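Local coordinates for protein 3-hydroxyacyl-CoA dehydrogenase type-2 (Mycobacterium avium, PDB 3PPI) that probably catalyses the NAD-dependent oxidation of 3-hydroxyacyl-CoA thioesters to their 3-oxoacyl forms, as a short-chain dehydrogenase, at residues Q27-G37 with L101-H111; H51-L62 with L74-N84. All coordinates share one frame; numbering follows the deposited sequence.

Contact 1 of 2, residues Q27-G37 with L101-H111; sequences QFEGASAIVSG and LGRLRYAVVAH. With MG (magnesium ion), chain F.
The side chains of Tyr-106 and Phe-28 cross at about a right angle where strands 31-36 and 103-109 begin to run side by side. CB of the tyrosine rests 3.9 Å from Ala-33 CB. CG stands beside the backbone N (chi1 -55°), which turns the ring back toward the residues ahead of strand 31-36. CD2 passes Ser-32 O, and CE2 lies 3.7 Å from Phe-28 CD1, in an offset edge-to-face pair whose ring planes stand at 71°, the phenylalanine edge directed at the tyrosine face. The opposite face carries CB of Arg-105. At the tip, OH comes to 3.2 Å from Gln-27 O; Arg-161 hydrogen-bonds the same carbonyl.

Between Ser-32 and Ala-33 a beta bulge shifts the register by one. Ser-32 O takes Arg-105 N at 3.0 Å and, weakly, Tyr-106 N, before regular parallel pairing resumes. This is the centre of a Rossmann-type sheet, the first and fourth strands in chain order lying next to each other, and helices cover both faces. Ile-34 CD1 and Leu-104 CD2 touch at 3.9 Å beneath helix 88-98, while Ala-33 and Val-35 face helix 41-52.

At the C-terminal ends, Ser-36 OG lies in the plane of the His-111 ring and hydrogen-bonds ND1 at 2.9 Å; Ala-110 N adds a weak bond to the same OG. Leu-139 O holds NE2, and with both nitrogens bonded the rotation of the imidazole is fixed. Gly-37, in what fits the family's glycine-rich turn, binds magnesium through O at 2.6 Å, and one of the ion's waters donates to Ala-110 O.

Contact 2 of 2, residues H51-L62 with L74-N84; sequences HADGLGVVIADL and LGNRAEFVSTN. With MG (magnesium ion), chain E.
Parallel pairing of Val-57 to Asp-61 with Ala-78 to Ser-82 makes this a strand-to-strand contact at one margin of the chain's sheet, strand 78-82 being outermost. The two strands and helix 64-74 between them form a beta-alpha-beta crossover of the Rossmann fold. Main-chain bonds alternate regularly from Val-57 N to Thr-83 N, weakening only at Asp-61 N. Ile-59 CG2 packs 4.0 Å from Phe-80 CD1 under helix 64-74; on the other side of the sheet, Val-58 CG1 meets Val-81 CG2 near helix 88-98. Asp-61 ends its strand with OD2 on Ala-39 N, consistent with the acidic position that in NAD-dependent relatives receives the adenosine ribose.

A second polar cluster lies at the start of the strands. There the Arg-77 guanidinium lies flat on the His-51 ring, planes 7° apart, while Leu-74 CB covers the opposite face, 4.0 Å from the ring centroid. A bend at chi3 (-69°) folds the arginine chain so that NH1 and NH2 both grip His-51 O, NH2 at 3.0 Å. Gly-54 N binds that oxygen too, within the Schellman motif that ends helix 41-52. Beyond, magnesium is held by Gly-75 O at 2.3 Å and Ala-78 O at 2.2 Å. A single water in the plane of the imidazole joins His-51 NE2, Leu-74 O and Arg-77 N, the last at 2.8 Å.

Both contacts belong to one parallel sheet and share a border, since strand 31-36 of contact 1 bonds to strand 56-61 of contact 2 through Ala-33 N to Gly-56 O and Ala-33 O to Val-58 N. Contact 1 is the core member, mostly buried and joining strands far apart in sequence; contact 2 joins strands separated by a single helix and is only partly buried. At the N-terminal ends of the strands their chemistry differs: an aromatic pair in contact 1, a cationic stack with bridging water in contact 2. Each contributes backbone carbonyls to a hydrated magnesium ion, one in contact 1 and two in contact 2, and Gly-37 packs against the Asp-61 carboxylate where the strands end.

Contact 1 of 2, residues Q27-G37 with L101-H111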
loop_
_atom_site.group_PDB
_atom_site.type_symbol
_atom_site.label_atom_id
_atom_site.label_comp_id
_atom_site.label_asym_id
_atom_site.label_seq_id
_atom_site.Cartn_x
_atom_site.Cartn_y
_atom_site.Cartn_z
ATOM N N GLN A 27 17.551 -5.558 -26.726
ATOM C CA GLN A 27 16.359 -4.718 -26.547
ATOM C C GLN A 27 16.508 -3.367 -27.282
ATOM O O GLN A 27 15.546 -2.856 -27.850
ATOM C CB GLN A 27 16.065 -4.452 -25.055
ATOM C CG GLN A 27 15.577 -5.658 -24.196
ATOM C CD GLN A 27 16.722 -6.429 -23.508
ATOM O OE1 GLN A 27 17.809 -6.591 -24.070
ATOM N NE2 GLN A 27 16.470 -6.912 -22.290
ATOM N N PHE A 28 17.710 -2.797 -27.277
ATOM C CA PHE A 28 17.903 -1.421 -27.736
ATOM C C PHE A 28 18.365 -1.258 -29.184
ATOM O O PHE A 28 18.428 -0.132 -29.676
ATOM C CB PHE A 28 18.881 -0.693 -26.817
ATOM C CG PHE A 28 18.383 -0.489 -25.395
ATOM C CD1 PHE A 28 17.051 -0.692 -25.035
ATOM C CD2 PHE A 28 19.260 -0.039 -24.424
ATOM C CE1 PHE A 28 16.622 -0.474 -23.714
ATOM C CE2 PHE A 28 18.842 0.186 -23.115
ATOM C CZ PHE A 28 17.522 -0.030 -22.762
ATOM N N GLU A 29 18.670 -2.359 -29.866
ATOM C CA GLU A 29 19.163 -2.293 -31.245
ATOM C C GLU A 29 18.148 -1.581 -32.146
ATOM O O GLU A 29 16.972 -1.934 -32.185
ATOM C CB GLU A 29 19.489 -3.695 -31.786
ATOM N N GLY A 30 18.604 -0.532 -32.809
ATOM C CA GLY A 30 17.778 0.213 -33.762
ATOM C C GLY A 30 16.735 1.121 -33.123
ATOM O O GLY A 30 15.952 1.740 -33.824
ATOM N N ALA A 31 16.747 1.230 -31.804
ATOM C CA ALA A 31 15.675 1.932 -31.086
ATOM C C ALA A 31 16.096 3.318 -30.596
ATOM O O ALA A 31 17.290 3.631 -30.496
ATOM C CB ALA A 31 15.192 1.088 -29.910
ATOM N N SER A 32 15.090 4.136 -30.295
ATOM C CA SER A 32 15.293 5.450 -29.708
ATOM C C SER A 32 14.369 5.678 -28.512
ATOM O O SER A 32 13.378 4.954 -28.315
ATOM C CB SER A 32 15.084 6.547 -30.747
ATOM O OG SER A 32 13.798 6.446 -31.327
ATOM N N ALA A 33 14.713 6.702 -27.737
ATOM C CA ALA A 33 14.044 7.027 -26.489
ATOM C C ALA A 33 13.921 8.542 -26.351
ATOM O O ALA A 33 14.735 9.295 -26.905
ATOM C CB ALA A 33 14.826 6.467 -25.337
ATOM N N ILE A 34 12.897 8.978 -25.627
ATOM C CA ILE A 34 12.733 10.388 -25.238
ATOM C C ILE A 34 12.828 10.471 -23.716
ATOM O O ILE A 34 12.182 9.691 -23.006
ATOM C CB ILE A 34 11.351 10.949 -25.670
ATOM C CG1 ILE A 34 11.256 11.091 -27.187
ATOM C CG2 ILE A 34 11.079 12.324 -25.024
ATOM C CD1 ILE A 34 9.817 11.162 -27.678
ATOM N N VAL A 35 13.617 11.405 -23.207
ATOM C CA VAL A 35 13.651 11.652 -21.770
ATOM C C VAL A 35 13.175 13.059 -21.498
ATOM O O VAL A 35 13.839 14.024 -21.911
ATOM C CB VAL A 35 15.067 11.453 -21.185
ATOM C CG1 VAL A 35 15.075 11.716 -19.688
ATOM C CG2 VAL A 35 15.579 10.026 -21.478
ATOM N N SER A 36 12.016 13.190 -20.847
ATOM C CA SER A 36 11.543 14.510 -20.420
ATOM C C SER A 36 12.364 14.942 -19.210
ATOM O O SER A 36 12.795 14.118 -18.420
ATOM C CB SER A 36 10.018 14.544 -20.162
ATOM O OG SER A 36 9.646 13.987 -18.914
ATOM N N GLY A 37 12.618 16.242 -19.089
ATOM C CA GLY A 37 13.595 16.754 -18.127
ATOM C C GLY A 37 15.022 16.295 -18.397
ATOM O O GLY A 37 15.847 16.232 -17.476
ATOM N N LEU A 101 16.124 9.049 -35.120
ATOM C CA LEU A 101 17.282 8.470 -34.447
ATOM C C LEU A 101 17.172 6.953 -34.302
ATOM O O LEU A 101 18.025 6.345 -33.678
ATOM C CB LEU A 101 17.462 9.101 -33.057
ATOM C CG LEU A 101 17.951 10.550 -33.010
ATOM C CD1 LEU A 101 18.046 11.031 -31.562
ATOM C CD2 LEU A 101 19.296 10.697 -33.713
ATOM N N GLY A 102 16.121 6.359 -34.858
ATOM C CA GLY A 102 15.820 4.938 -34.667
ATOM C C GLY A 102 14.317 4.817 -34.541
ATOM O O GLY A 102 13.618 5.791 -34.779
ATOM N N ARG A 103 13.804 3.641 -34.184
ATOM C CA ARG A 103 12.377 3.520 -33.939
ATOM C C ARG A 103 12.117 3.843 -32.462
ATOM O O ARG A 103 12.707 3.240 -31.575
ATOM C CB ARG A 103 11.823 2.126 -34.316
ATOM C CG ARG A 103 10.254 2.017 -34.247
ATOM C CD ARG A 103 9.612 3.324 -34.774
ATOM N NE ARG A 103 8.176 3.335 -35.078
ATOM C CZ ARG A 103 7.216 3.849 -34.298
ATOM N NH1 ARG A 103 7.485 4.363 -33.090
ATOM N NH2 ARG A 103 5.950 3.826 -34.729
ATOM N N LEU A 104 11.253 4.821 -32.212
ATOM C CA LEU A 104 10.910 5.199 -30.848
ATOM C C LEU A 104 10.268 4.013 -30.165
ATOM O O LEU A 104 9.217 3.540 -30.605
ATOM C CB LEU A 104 9.944 6.388 -30.841
ATOM C CG LEU A 104 9.444 6.860 -29.475
ATOM C CD1 LEU A 104 10.603 7.235 -28.551
ATOM C CD2 LEU A 104 8.505 8.041 -29.677
ATOM N N ARG A 105 10.897 3.525 -29.101
ATOM C CA ARG A 105 10.309 2.438 -28.334
ATOM C C ARG A 105 10.197 2.712 -26.830
ATOM O O ARG A 105 9.514 1.975 -26.137
ATOM C CB ARG A 105 11.086 1.150 -28.584
ATOM C CG ARG A 105 10.974 0.635 -30.018
ATOM C CD ARG A 105 11.608 -0.770 -30.135
ATOM N NE ARG A 105 11.479 -1.329 -31.477
ATOM C CZ ARG A 105 10.422 -1.994 -31.954
ATOM N NH1 ARG A 105 9.349 -2.231 -31.210
ATOM N NH2 ARG A 105 10.446 -2.438 -33.207
ATOM N N TYR A 106 10.830 3.783 -26.349
ATOM C CA TYR A 106 10.986 4.033 -24.923
ATOM C C TYR A 106 10.874 5.504 -24.558
ATOM O O TYR A 106 11.296 6.367 -25.311
ATOM C CB TYR A 106 12.361 3.551 -24.483
ATOM C CG TYR A 106 12.642 2.110 -24.822
ATOM C CD1 TYR A 106 12.040 1.095 -24.106
ATOM C CD2 TYR A 106 13.488 1.765 -25.871
ATOM C CE1 TYR A 106 12.280 -0.228 -24.396
ATOM C CE2 TYR A 106 13.736 0.437 -26.181
ATOM C CZ TYR A 106 13.123 -0.557 -25.431
ATOM O OH TYR A 106 13.329 -1.873 -25.698
ATOM N N ALA A 107 10.324 5.784 -23.381
ATOM C CA ALA A 107 10.363 7.132 -22.832
ATOM C C ALA A 107 10.552 7.047 -21.324
ATOM O O ALA A 107 10.052 6.121 -20.681
ATOM C CB ALA A 107 9.091 7.896 -23.177
ATOM N N VAL A 108 11.303 8.002 -20.778
ATOM C CA VAL A 108 11.401 8.182 -19.343
ATOM C C VAL A 108 10.917 9.602 -19.057
ATOM O O VAL A 108 11.495 10.563 -19.547
ATOM C CB VAL A 108 12.859 7.946 -18.828
ATOM C CG1 VAL A 108 12.916 8.125 -17.333
ATOM C CG2 VAL A 108 13.375 6.528 -19.251
ATOM N N VAL A 109 9.834 9.725 -18.292
ATOM C CA VAL A 109 9.203 11.016 -18.011
ATOM C C VAL A 109 9.781 11.523 -16.695
ATOM O O VAL A 109 9.334 11.137 -15.620
ATOM C CB VAL A 109 7.672 10.871 -17.946
ATOM C CG1 VAL A 109 6.998 12.232 -17.815
ATOM C CG2 VAL A 109 7.158 10.140 -19.168
ATOM N N ALA A 110 10.807 12.355 -16.775
ATOM C CA ALA A 110 11.612 12.680 -15.603
ATOM C C ALA A 110 11.734 14.170 -15.340
ATOM O O ALA A 110 12.639 14.579 -14.628
ATOM C CB ALA A 110 13.014 12.052 -15.740
ATOM N N HIS A 111 10.849 14.983 -15.909
ATOM C CA HIS A 111 10.860 16.410 -15.607
ATOM C C HIS A 111 10.594 16.626 -14.111
ATOM O O HIS A 111 9.671 16.037 -13.531
ATOM C CB HIS A 111 9.910 17.219 -16.515
ATOM C CG HIS A 111 8.484 16.768 -16.499
ATOM N ND1 HIS A 111 8.028 15.713 -17.260
ATOM C CD2 HIS A 111 7.397 17.259 -15.852
ATOM C CE1 HIS A 111 6.731 15.554 -17.060
ATOM N NE2 HIS A 111 6.326 16.469 -16.197
HETATM MG MG MG F . 15.885 17.745 -15.393
HETATM O O HOH W 1 15.226 15.564 -14.537
HETATM O O HOH W 2 16.047 19.823 -16.636
HETATM O O HOH W 3 13.783 18.559 -15.131
#

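Contact 2 of 2, residues H51-L62 with L74-N84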
loop_
_atom_site.group_PDB
_atom_site.type_symbol
_atom_site.label_atom_id
_atom_site.label_comp_id
_atom_site.label_asym_id
_atom_site.label_seq_id
_atom_site.Cartn_x
_atom_site.Cartn_y
_atom_site.Cartn_z
ATOM N N HIS A 51 21.954 6.509 -23.717
ATOM C CA HIS A 51 22.843 6.764 -24.842
ATOM C C HIS A 51 24.048 5.803 -24.829
ATOM O O HIS A 51 24.374 5.194 -25.850
ATOM C CB HIS A 51 23.300 8.230 -24.824
ATOM C CG HIS A 51 24.286 8.562 -25.897
ATOM N ND1 HIS A 51 25.649 8.493 -25.704
ATOM C CD2 HIS A 51 24.109 8.941 -27.184
ATOM C CE1 HIS A 51 26.268 8.829 -26.821
ATOM N NE2 HIS A 51 25.355 9.109 -27.733
ATOM N N ALA A 52 24.694 5.655 -23.670
ATOM C CA ALA A 52 25.796 4.699 -23.518
ATOM C C ALA A 52 25.361 3.247 -23.775
ATOM O O ALA A 52 26.152 2.443 -24.249
ATOM C CB ALA A 52 26.417 4.813 -22.141
ATOM N N ASP A 53 24.102 2.922 -23.475
ATOM C CA ASP A 53 23.580 1.569 -23.730
ATOM C C ASP A 53 23.171 1.303 -25.178
ATOM O O ASP A 53 22.693 0.205 -25.487
ATOM C CB ASP A 53 22.382 1.271 -22.830
ATOM C CG ASP A 53 22.774 1.053 -21.383
ATOM O OD1 ASP A 53 23.988 0.974 -21.096
ATOM O OD2 ASP A 53 21.858 0.972 -20.530
ATOM N N GLY A 54 23.311 2.295 -26.044
ATOM C CA GLY A 54 23.115 2.088 -27.477
ATOM C C GLY A 54 21.857 2.696 -28.069
ATOM O O GLY A 54 21.619 2.551 -29.261
ATOM N N LEU A 55 21.048 3.377 -27.254
ATOM C CA LEU A 55 19.827 4.037 -27.766
ATOM C C LEU A 55 20.135 5.404 -28.375
ATOM O O LEU A 55 21.035 6.099 -27.924
ATOM C CB LEU A 55 18.784 4.221 -26.652
ATOM C CG LEU A 55 18.000 2.967 -26.258
ATOM C CD1 LEU A 55 17.299 3.177 -24.916
ATOM C CD2 LEU A 55 16.998 2.590 -27.347
ATOM N N GLY A 56 19.382 5.777 -29.403
ATOM C CA GLY A 56 19.306 7.172 -29.828
ATOM C C GLY A 56 18.396 7.837 -28.808
ATOM O O GLY A 56 17.401 7.236 -28.402
ATOM N N VAL A 57 18.734 9.051 -28.370
ATOM C CA VAL A 57 17.993 9.721 -27.303
ATOM C C VAL A 57 17.627 11.161 -27.637
ATOM O O VAL A 57 18.457 11.936 -28.134
ATOM C CB VAL A 57 18.782 9.713 -25.989
ATOM C CG1 VAL A 57 17.943 10.313 -24.867
ATOM C CG2 VAL A 57 19.185 8.295 -25.615
ATOM N N VAL A 58 16.370 11.516 -27.375
ATOM C CA VAL A 58 15.923 12.888 -27.479
ATOM C C VAL A 58 15.877 13.483 -26.084
ATOM O O VAL A 58 15.242 12.933 -25.182
ATOM C CB VAL A 58 14.562 12.983 -28.141
ATOM C CG1 VAL A 58 13.982 14.402 -27.991
ATOM C CG2 VAL A 58 14.685 12.588 -29.601
ATOM N N ILE A 59 16.616 14.574 -25.907
ATOM C CA ILE A 59 16.617 15.343 -24.683
ATOM C C ILE A 59 15.458 16.333 -24.812
ATOM O O ILE A 59 15.557 17.298 -25.557
ATOM C CB ILE A 59 17.955 16.107 -24.502
ATOM C CG1 ILE A 59 19.111 15.128 -24.319
ATOM C CG2 ILE A 59 17.881 17.070 -23.327
ATOM C CD1 ILE A 59 20.437 15.592 -25.004
ATOM N N ALA A 60 14.355 16.045 -24.133
ATOM C CA ALA A 60 13.139 16.847 -24.190
ATOM C C ALA A 60 13.081 17.726 -22.958
ATOM O O ALA A 60 12.797 17.248 -21.855
ATOM C CB ALA A 60 11.902 15.952 -24.255
ATOM N N ASP A 61 13.351 19.010 -23.138
ATOM C CA ASP A 61 13.454 19.924 -22.014
ATOM C C ASP A 61 13.235 21.365 -22.496
ATOM O O ASP A 61 13.325 21.635 -23.691
ATOM C CB ASP A 61 14.841 19.780 -21.381
ATOM C CG ASP A 61 14.849 20.103 -19.917
ATOM O OD1 ASP A 61 14.342 21.194 -19.568
ATOM O OD2 ASP A 61 15.352 19.269 -19.112
ATOM N N LEU A 62 12.924 22.272 -21.570
ATOM C CA LEU A 62 12.835 23.699 -21.879
ATOM C C LEU A 62 14.170 24.417 -21.642
ATOM O O LEU A 62 14.368 25.520 -22.136
ATOM C CB LEU A 62 11.717 24.368 -21.074
ATOM C CG LEU A 62 10.275 24.086 -21.519
ATOM C CD1 LEU A 62 9.301 24.745 -20.546
ATOM C CD2 LEU A 62 10.044 24.572 -22.961
ATOM N N LEU A 74 27.333 14.609 -26.361
ATOM C CA LEU A 74 27.121 13.175 -26.599
ATOM C C LEU A 74 27.261 12.766 -28.070
ATOM O O LEU A 74 27.543 11.604 -28.358
ATOM C CB LEU A 74 25.761 12.727 -26.052
ATOM C CG LEU A 74 25.616 12.762 -24.524
ATOM C CD1 LEU A 74 24.235 12.270 -24.121
ATOM C CD2 LEU A 74 26.712 11.932 -23.868
ATOM N N GLY A 75 27.060 13.704 -28.990
ATOM C CA GLY A 75 27.242 13.436 -30.422
ATOM C C GLY A 75 25.946 13.152 -31.166
ATOM O O GLY A 75 24.852 13.495 -30.700
ATOM N N ASN A 76 26.070 12.500 -32.317
ATOM C CA ASN A 76 24.975 12.445 -33.303
ATOM C C ASN A 76 23.804 11.502 -32.994
ATOM O O ASN A 76 22.799 11.533 -33.708
ATOM C CB ASN A 76 25.522 12.155 -34.709
ATOM C CG ASN A 76 26.537 11.030 -34.720
ATOM O OD1 ASN A 76 26.253 9.919 -34.265
ATOM N ND2 ASN A 76 27.740 11.318 -35.223
ATOM N N ARG A 77 23.925 10.681 -31.951
ATOM C CA ARG A 77 22.819 9.832 -31.510
ATOM C C ARG A 77 22.035 10.491 -30.364
ATOM O O ARG A 77 21.161 9.857 -29.768
ATOM C CB ARG A 77 23.340 8.463 -31.072
ATOM C CG ARG A 77 24.215 7.739 -32.123
ATOM C CD ARG A 77 24.506 6.268 -31.716
ATOM N NE ARG A 77 25.395 6.116 -30.554
ATOM C CZ ARG A 77 25.028 5.838 -29.293
ATOM N NH1 ARG A 77 23.749 5.663 -28.924
ATOM N NH2 ARG A 77 25.980 5.732 -28.365
ATOM N N ALA A 78 22.344 11.757 -30.068
ATOM C CA ALA A 78 21.646 12.532 -29.027
ATOM C C ALA A 78 21.219 13.886 -29.588
ATOM O O ALA A 78 22.055 14.614 -30.108
ATOM C CB ALA A 78 22.551 12.736 -27.812
ATOM N N GLU A 79 19.933 14.217 -29.467
ATOM C CA GLU A 79 19.397 15.482 -29.971
ATOM C C GLU A 79 18.597 16.209 -28.907
ATOM O O GLU A 79 17.771 15.592 -28.222
ATOM C CB GLU A 79 18.470 15.244 -31.160
ATOM C CG GLU A 79 19.168 14.736 -32.409
ATOM C CD GLU A 79 20.002 15.793 -33.117
ATOM O OE1 GLU A 79 19.801 17.013 -32.878
ATOM O OE2 GLU A 79 20.864 15.387 -33.930
ATOM N N PHE A 80 18.804 17.518 -28.811
ATOM C CA PHE A 80 17.979 18.362 -27.968
ATOM C C PHE A 80 16.737 18.831 -28.709
ATOM O O PHE A 80 16.837 19.399 -29.784
ATOM C CB PHE A 80 18.751 19.594 -27.497
ATOM C CG PHE A 80 17.882 20.606 -26.840
ATOM C CD1 PHE A 80 17.258 20.308 -25.634
ATOM C CD2 PHE A 80 17.631 21.836 -27.444
ATOM C CE1 PHE A 80 16.444 21.216 -25.028
ATOM C CE2 PHE A 80 16.800 22.758 -26.837
ATOM C CZ PHE A 80 16.200 22.447 -25.631
ATOM N N VAL A 81 15.563 18.596 -28.145
ATOM C CA VAL A 81 14.353 19.226 -28.658
ATOM C C VAL A 81 13.693 20.017 -27.530
ATOM O O VAL A 81 13.403 19.470 -26.457
ATOM C CB VAL A 81 13.375 18.192 -29.239
ATOM C CG1 VAL A 81 12.060 18.866 -29.684
ATOM C CG2 VAL A 81 14.034 17.433 -30.395
ATOM N N SER A 82 13.474 21.309 -27.768
ATOM C CA SER A 82 12.812 22.173 -26.799
ATOM C C SER A 82 11.378 21.699 -26.655
ATOM O O SER A 82 10.604 21.745 -27.614
ATOM C CB SER A 82 12.862 23.650 -27.238
ATOM O OG SER A 82 12.203 24.485 -26.303
ATOM N N THR A 83 11.038 21.209 -25.463
ATOM C CA THR A 83 9.743 20.551 -25.240
ATOM C C THR A 83 9.040 21.015 -23.976
ATOM O O THR A 83 9.572 20.904 -22.883
ATOM C CB THR A 83 9.891 19.017 -25.147
ATOM O OG1 THR A 83 10.654 18.540 -26.254
ATOM C CG2 THR A 83 8.514 18.344 -25.149
ATOM N N ASN A 84 7.830 21.527 -24.158
ATOM C CA ASN A 84 6.902 21.809 -23.086
ATOM C C ASN A 84 5.978 20.599 -22.988
ATOM O O ASN A 84 5.180 20.353 -23.902
ATOM C CB ASN A 84 6.101 23.072 -23.409
ATOM C CG ASN A 84 5.149 23.472 -22.300
ATOM O OD1 ASN A 84 4.796 22.675 -21.436
ATOM N ND2 ASN A 84 4.713 24.710 -22.335
HETATM MG MG MG E . 23.889 15.599 -30.845
HETATM O O HOH W 4 26.120 10.070 -30.383
HETATM O O HOH W 5 13.541 25.903 -24.536
HETATM O O HOH W 6 23.180 15.311 -33.150
HETATM O O HOH W 7 25.910 16.166 -32.226
HETATM O O HOH W 8 23.271 17.928 -30.894
#